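Local atomic coordinates of succinate-semialdehyde dehydrogenase (Streptococcus pyogenes MGAS1882, PDB entry 4OHT), a protein that probably oxidises succinate semialdehyde to succinate, using as electron acceptor the NADP that it binds. Residues A[123-128]-A[199-204]; A[153-158]-A[184-189]. All coordinates share one frame; numbering follows the deposited sequence.

Overall arrangement
Both contacts belong to the Rossmann-type coenzyme-binding domain of the aldehyde dehydrogenase fold. Their centres lie about 13 Å apart. They share one sheet, in which strands 181-183, 152-155, 124-128 and 200-206 run parallel in that order. Interaction 1 pairs 124-128 with 200-206. Interaction 2 joins the end of 152-155 to the turn between 181-183 and helix 188-195. Both segments of interaction 2 fall between the two strands of interaction 1 in the sequence. The two touch through strands 124-128 and 152-155, where A127 probably hydrogen-bonds V153 and K155. Both reach NADP. Interaction 1 meets its adenosine ribose, and interaction 2 meets the adenine and the 2'-phosphate.

Interaction 1: A[123-128]-A[199-204]; sequences GVILAV and RVVGVC. With NAP (NADP nicotinamide-adenine-dinucleotide phosphate), chain C.
R199 begins the contact with its backbone: its O lies 3.3 Å from V124 CB. Its guanidinium group turns away to salt bridges with D197 and E30. V200 follows, and its CA-H points at V124 O. V201 N donates to the same V124 O at 2.9 Å. The V201 side chain crosses I125 at about a right angle, with V201 CG2 3.7 Å from I125 CD1. Its chi1 of -58° sets CG2 between the backbone N and the carbonyl carbon, where this methyl also lies against G123. G202 O accepts L126 N at 3.0 Å in a nearly straight bond (176°). V203 lies side by side with L126, and V203 CG1 meets L126 CD2 at 4.1 Å. C204 N bonds L126 O, and C204 O takes V128 N. C204 SG rests 3.7 Å from A127 CB, on the sheet face that also carries I125. The strands are therefore parallel neighbours in the Rossmann-type sheet. At the far end V128 CG1 comes within 3.2 Å of NADP O4B. The chemistry implies a division of roles: backbone bonds join the strands, apolar side chains pack on both faces, and V128 offers the coenzyme ribose a hydrocarbon surface.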
loop_
_atom_site.group_PDB
_atom_site.type_symbol
_atom_site.label_atom_id
_atom_site.label_comp_id
_atom_site.label_asym_id
_atom_site.label_seq_id
_atom_site.Cartn_x
_atom_site.Cartn_y
_atom_site.Cartn_z
ATOM N N GLY A 123 6.329 13.399 -1.879
ATOM C CA GLY A 123 5.749 14.613 -1.338
ATOM C C GLY A 123 5.728 14.656 0.176
ATOM O O GLY A 123 6.526 13.986 0.839
ATOM N N VAL A 124 4.809 15.451 0.718
ATOM C CA VAL A 124 4.656 15.600 2.158
ATOM C C VAL A 124 3.857 14.431 2.731
ATOM O O VAL A 124 2.771 14.099 2.245
ATOM C CB VAL A 124 3.941 16.926 2.511
ATOM C CG1 VAL A 124 3.780 17.049 4.020
ATOM C CG2 VAL A 124 4.741 18.103 1.972
ATOM N N ILE A 125 4.407 13.825 3.776
ATOM C CA ILE A 125 3.795 12.684 4.432
ATOM C C ILE A 125 3.281 13.054 5.818
ATOM O O ILE A 125 3.979 13.707 6.596
ATOM C CB ILE A 125 4.821 11.534 4.605
ATOM C CG1 ILE A 125 5.361 11.089 3.242
ATOM C CG2 ILE A 125 4.175 10.374 5.358
ATOM C CD1 ILE A 125 4.295 10.512 2.300
ATOM N N LEU A 126 2.058 12.633 6.124
ATOM C CA LEU A 126 1.476 12.880 7.436
ATOM C C LEU A 126 1.636 11.619 8.273
ATOM O O LEU A 126 1.307 10.519 7.821
ATOM C CB LEU A 126 -0.013 13.202 7.331
ATOM C CG LEU A 126 -0.765 13.079 8.663
ATOM C CD1 LEU A 126 -0.270 14.155 9.638
ATOM C CD2 LEU A 126 -2.274 13.207 8.428
ATOM N N ALA A 127 2.144 11.778 9.492
ATOM C CA ALA A 127 2.318 10.656 10.404
ATOM C C ALA A 127 1.457 10.906 11.636
ATOM O O ALA A 127 1.510 11.986 12.228
ATOM C CB ALA A 127 3.800 10.510 10.815
ATOM N N VAL A 128 0.653 9.911 12.000
ATOM C CA VAL A 128 -0.213 9.989 13.174
ATOM C C VAL A 128 0.322 8.903 14.092
ATOM O O VAL A 128 0.310 7.729 13.729
ATOM C CB VAL A 128 -1.686 9.704 12.809
ATOM C CG1 VAL A 128 -2.580 9.889 14.040
ATOM C CG2 VAL A 128 -2.123 10.640 11.694
ATOM N N ARG A 199 -1.126 18.963 -1.144
ATOM C CA ARG A 199 0.316 18.893 -0.891
ATOM C C ARG A 199 0.753 17.640 -0.117
ATOM O O ARG A 199 1.936 17.278 -0.105
ATOM C CB ARG A 199 0.761 20.169 -0.157
ATOM C CG ARG A 199 0.649 21.417 -1.028
ATOM C CD ARG A 199 0.686 22.719 -0.236
ATOM N NE ARG A 199 -0.513 22.902 0.577
ATOM C CZ ARG A 199 -0.868 24.051 1.154
ATOM N NH1 ARG A 199 -0.116 25.136 1.004
ATOM N NH2 ARG A 199 -1.976 24.112 1.883
ATOM N N VAL A 200 -0.206 16.978 0.524
ATOM C CA VAL A 200 0.066 15.769 1.287
ATOM C C VAL A 200 -0.218 14.572 0.379
ATOM O O VAL A 200 -1.305 14.450 -0.184
ATOM C CB VAL A 200 -0.814 15.723 2.549
ATOM C CG1 VAL A 200 -0.642 14.394 3.278
ATOM C CG2 VAL A 200 -0.438 16.887 3.466
ATOM N N VAL A 201 0.764 13.685 0.249
ATOM C CA VAL A 201 0.636 12.542 -0.643
ATOM C C VAL A 201 0.495 11.181 0.021
ATOM O O VAL A 201 0.329 10.175 -0.667
ATOM C CB VAL A 201 1.847 12.465 -1.596
ATOM C CG1 VAL A 201 1.962 13.751 -2.388
ATOM C CG2 VAL A 201 3.132 12.221 -0.793
ATOM N N GLY A 202 0.575 11.143 1.347
ATOM C CA GLY A 202 0.462 9.874 2.040
ATOM C C GLY A 202 0.261 9.999 3.536
ATOM O O GLY A 202 0.527 11.044 4.127
ATOM N N VAL A 203 -0.196 8.915 4.152
ATOM C CA VAL A 203 -0.435 8.900 5.586
ATOM C C VAL A 203 -0.011 7.576 6.195
ATOM O O VAL A 203 -0.394 6.508 5.707
ATOM C CB VAL A 203 -1.939 9.076 5.924
ATOM C CG1 VAL A 203 -2.110 9.252 7.421
ATOM C CG2 VAL A 203 -2.527 10.255 5.165
ATOM N N CYS A 204 0.792 7.649 7.253
ATOM C CA CYS A 204 1.209 6.454 7.962
ATOM C C CYS A 204 0.716 6.628 9.394
ATOM O O CYS A 204 1.034 7.618 10.063
ATOM C CB CYS A 204 2.733 6.257 7.920
ATOM S SG CYS A 204 3.751 7.636 8.504
HETATM P PA NAP C . -5.213 5.873 19.237
HETATM O O1A NAP C . -5.772 5.431 17.916
HETATM O O2A NAP C . -6.311 6.186 20.178
HETATM O O5B NAP C . -4.299 7.157 18.975
HETATM C C5B NAP C . -3.178 7.036 18.100
HETATM C C4B NAP C . -3.056 8.351 17.374
HETATM O O4B NAP C . -4.179 8.516 16.476
HETATM C C3B NAP C . -3.156 9.471 18.370
HETATM O O3B NAP C . -2.307 10.526 17.931
HETATM C C2B NAP C . -4.583 9.870 18.302
HETATM O O2B NAP C . -4.769 11.229 18.702
HETATM C C1B NAP C . -4.862 9.733 16.848
HETATM N N9A NAP C . -6.232 9.627 16.541
HETATM C C8A NAP C . -7.099 8.714 17.030
HETATM N N7A NAP C . -8.316 8.883 16.443
HETATM C C5A NAP C . -8.243 9.935 15.545
HETATM C C6A NAP C . -9.109 10.523 14.563
HETATM N N6A NAP C . -10.428 10.149 14.433
HETATM N N1A NAP C . -8.620 11.488 13.753
HETATM C C2A NAP C . -7.372 11.893 13.858
HETATM N N3A NAP C . -6.516 11.378 14.765
HETATM C C4A NAP C . -6.905 10.417 15.613
HETATM O O3 NAP C . -4.295 4.757 19.885
HETATM P PN NAP C . -3.497 5.012 21.263
HETATM O O1N NAP C . -4.485 4.982 22.389
HETATM O O2N NAP C . -2.817 6.363 21.205
HETATM O O5D NAP C . -2.478 3.909 21.456
HETATM P P2B NAP C . -5.266 11.626 20.187
HETATM O O1X NAP C . -5.403 13.129 20.222
HETATM O O2X NAP C . -6.587 11.023 20.454
HETATM O O3X NAP C . -4.284 11.172 21.219
#

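Interaction 2: A[153-158]-A[184-189]; sequences VLKHAS and LFISYD. With NAP (NADP nicotinamide-adenine-dinucleotide phosphate), chain C.
K155 and I186 pass each other at a slant, with K155 CG 3.9 Å from I186 CG1. K155 ends strand 152-155 of the Rossmann-type domain, and I186 lies in the loop that follows the neighbouring parallel strand 181-183. Such strand ends are the usual place for the coenzyme. K155 starts with CG anti to its backbone N (chi1 -169°) and bends at chi2 and chi4. This carries its ammonium group past I186 to the 2'-phosphate that distinguishes NADP from NAD. There NZ bonds NADP O1X at 2.7 Å and also NADP O2B. With H156 O and Y3 OH, four oxygens surround the ammonium group, more than its three hydrogens can each serve with a separate straight bond.

Y188 approaches the coenzyme from the other segment. Its ring turns a face to the adenine: NADP C6A lies over the middle of the ring, 3.4 Å above its plane. Its OH reaches beyond the adenine and donates to NADP O2X. Lysine and tyrosine thus hold different oxygens of one phosphate. The lysine charge would be expected to balance part of the phosphate charge.

Further back, L184 crosses V153, and L184 CD1 touches V153 CB at 3.7 Å. The L184 backbone N makes a short, bent bond to L154 O (2.6 Å, 140°). A water joins the segments by accepting from H156 N and donating to L184 O. The H156 ring is held by its own neighbour, since A157 N donates to ND1 close to the ring plane, while NE2 bonds P134 O. S158 adds a backbone bond to the third phosphate oxygen: S158 N donates to NADP O3X at 2.9 Å, nearly straight at 169°.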
loop_
_atom_site.group_PDB
_atom_site.type_symbol
_atom_site.label_atom_id
_atom_site.label_comp_id
_atom_site.label_asym_id
_atom_site.label_seq_id
_atom_site.Cartn_x
_atom_site.Cartn_y
_atom_site.Cartn_z
ATOM N N VAL A 153 4.889 15.786 8.446
ATOM C CA VAL A 153 4.096 16.539 9.417
ATOM C C VAL A 153 3.575 15.492 10.387
ATOM O O VAL A 153 3.113 14.417 9.982
ATOM C CB VAL A 153 2.923 17.353 8.786
ATOM C CG1 VAL A 153 3.496 18.513 7.985
ATOM C CG2 VAL A 153 2.029 16.464 7.921
ATOM N N LEU A 154 3.676 15.804 11.673
ATOM C CA LEU A 154 3.302 14.874 12.716
ATOM C C LEU A 154 2.153 15.281 13.619
ATOM O O LEU A 154 2.090 16.413 14.098
ATOM C CB LEU A 154 4.534 14.600 13.584
ATOM C CG LEU A 154 4.353 13.883 14.924
ATOM C CD1 LEU A 154 4.041 12.421 14.683
ATOM C CD2 LEU A 154 5.634 14.008 15.742
ATOM N N LYS A 155 1.253 14.334 13.842
ATOM C CA LYS A 155 0.126 14.518 14.744
ATOM C C LYS A 155 0.375 13.417 15.764
ATOM O O LYS A 155 0.152 12.235 15.478
ATOM C CB LYS A 155 -1.203 14.281 14.022
ATOM C CG LYS A 155 -2.441 14.714 14.803
ATOM C CD LYS A 155 -2.826 13.711 15.877
ATOM C CE LYS A 155 -4.004 14.203 16.701
ATOM N NZ LYS A 155 -3.800 13.874 18.145
ATOM N N HIS A 156 0.881 13.802 16.933
ATOM C CA HIS A 156 1.181 12.849 17.995
ATOM C C HIS A 156 0.007 12.776 18.970
ATOM O O HIS A 156 -0.929 13.571 18.880
ATOM C CB HIS A 156 2.441 13.281 18.743
ATOM C CG HIS A 156 3.339 12.144 19.120
ATOM N ND1 HIS A 156 2.862 10.937 19.583
ATOM C CD2 HIS A 156 4.689 12.041 19.121
ATOM C CE1 HIS A 156 3.880 10.137 19.851
ATOM N NE2 HIS A 156 4.999 10.783 19.580
ATOM N N ALA A 157 0.069 11.835 19.906
ATOM C CA ALA A 157 -0.995 11.659 20.882
ATOM C C ALA A 157 -1.163 12.875 21.801
ATOM O O ALA A 157 -0.202 13.595 22.103
ATOM C CB ALA A 157 -0.741 10.407 21.708
ATOM N N SER A 158 -2.398 13.082 22.249
ATOM C CA SER A 158 -2.731 14.209 23.108
ATOM C C SER A 158 -2.021 14.210 24.462
ATOM O O SER A 158 -1.833 15.274 25.051
ATOM C CB SER A 158 -4.249 14.263 23.331
ATOM O OG SER A 158 -4.676 13.156 24.108
ATOM N N LEU A 184 2.332 18.906 14.877
ATOM C CA LEU A 184 1.060 19.598 14.721
ATOM C C LEU A 184 0.150 19.335 15.918
ATOM O O LEU A 184 -0.259 18.192 16.155
ATOM C CB LEU A 184 0.338 19.122 13.448
ATOM C CG LEU A 184 1.096 19.140 12.120
ATOM C CD1 LEU A 184 0.205 18.580 11.016
ATOM C CD2 LEU A 184 1.520 20.563 11.789
ATOM N N PHE A 185 -0.155 20.383 16.675
ATOM C CA PHE A 185 -1.056 20.243 17.815
ATOM C C PHE A 185 -2.447 20.544 17.255
ATOM O O PHE A 185 -3.028 21.592 17.533
ATOM C CB PHE A 185 -0.703 21.247 18.915
ATOM C CG PHE A 185 0.502 20.861 19.730
ATOM C CD1 PHE A 185 0.673 19.550 20.164
ATOM C CD2 PHE A 185 1.449 21.817 20.095
ATOM C CE1 PHE A 185 1.768 19.193 20.952
ATOM C CE2 PHE A 185 2.548 21.470 20.886
ATOM C CZ PHE A 185 2.709 20.158 21.315
ATOM N N ILE A 186 -2.971 19.614 16.460
ATOM C CA ILE A 186 -4.264 19.806 15.826
ATOM C C ILE A 186 -5.371 18.845 16.257
ATOM O O ILE A 186 -5.124 17.818 16.900
ATOM C CB ILE A 186 -4.119 19.739 14.286
ATOM C CG1 ILE A 186 -3.556 18.374 13.868
ATOM C CG2 ILE A 186 -3.190 20.863 13.804
ATOM C CD1 ILE A 186 -3.366 18.218 12.344
ATOM N N SER A 187 -6.596 19.195 15.881
ATOM C CA SER A 187 -7.774 18.401 16.204
ATOM C C SER A 187 -8.006 17.353 15.122
ATOM O O SER A 187 -7.308 17.333 14.109
ATOM C CB SER A 187 -8.995 19.304 16.269
ATOM O OG SER A 187 -9.283 19.804 14.973
ATOM N N TYR A 188 -8.997 16.493 15.333
ATOM C CA TYR A 188 -9.322 15.465 14.353
ATOM C C TYR A 188 -9.800 16.093 13.047
ATOM O O TYR A 188 -9.491 15.587 11.970
ATOM C CB TYR A 188 -10.407 14.516 14.880
ATOM C CG TYR A 188 -9.986 13.644 16.045
ATOM C CD1 TYR A 188 -8.636 13.466 16.370
ATOM C CD2 TYR A 188 -10.942 12.976 16.816
ATOM C CE1 TYR A 188 -8.253 12.652 17.432
ATOM C CE2 TYR A 188 -10.568 12.157 17.878
ATOM C CZ TYR A 188 -9.225 12.002 18.179
ATOM O OH TYR A 188 -8.863 11.196 19.232
ATOM N N ASP A 189 -10.556 17.187 13.137
ATOM C CA ASP A 189 -11.045 17.856 11.930
ATOM C C ASP A 189 -9.889 18.414 11.112
ATOM O O ASP A 189 -9.887 18.334 9.884
ATOM C CB ASP A 189 -12.011 19.000 12.266
ATOM C CG ASP A 189 -13.356 18.503 12.769
ATOM O OD1 ASP A 189 -13.761 17.375 12.399
ATOM O OD2 ASP A 189 -14.020 19.250 13.521
HETATM P PA NAP C . -5.213 5.873 19.237
HETATM O O1A NAP C . -5.772 5.431 17.916
HETATM O O2A NAP C . -6.311 6.186 20.178
HETATM O O5B NAP C . -4.299 7.157 18.975
HETATM C C5B NAP C . -3.178 7.036 18.100
HETATM C C4B NAP C . -3.056 8.351 17.374
HETATM O O4B NAP C . -4.179 8.516 16.476
HETATM C C3B NAP C . -3.156 9.471 18.370
HETATM O O3B NAP C . -2.307 10.526 17.931
HETATM C C2B NAP C . -4.583 9.870 18.302
HETATM O O2B NAP C . -4.769 11.229 18.702
HETATM C C1B NAP C . -4.862 9.733 16.848
HETATM N N9A NAP C . -6.232 9.627 16.541
HETATM C C8A NAP C . -7.099 8.714 17.030
HETATM N N7A NAP C . -8.316 8.883 16.443
HETATM C C5A NAP C . -8.243 9.935 15.545
HETATM C C6A NAP C . -9.109 10.523 14.563
HETATM N N6A NAP C . -10.428 10.149 14.433
HETATM N N1A NAP C . -8.620 11.488 13.753
HETATM C C2A NAP C . -7.372 11.893 13.858
HETATM N N3A NAP C . -6.516 11.378 14.765
HETATM C C4A NAP C . -6.905 10.417 15.613
HETATM O O3 NAP C . -4.295 4.757 19.885
HETATM P PN NAP C . -3.497 5.012 21.263
HETATM O O1N NAP C . -4.485 4.982 22.389
HETATM O O2N NAP C . -2.817 6.363 21.205
HETATM O O5D NAP C . -2.478 3.909 21.456
HETATM P P2B NAP C . -5.266 11.626 20.187
HETATM O O1X NAP C . -5.403 13.129 20.222
HETATM O O2X NAP C . -6.587 11.023 20.454
HETATM O O3X NAP C . -4.284 11.172 21.219
HETATM O O HOH W 1 1.083 16.511 17.873
#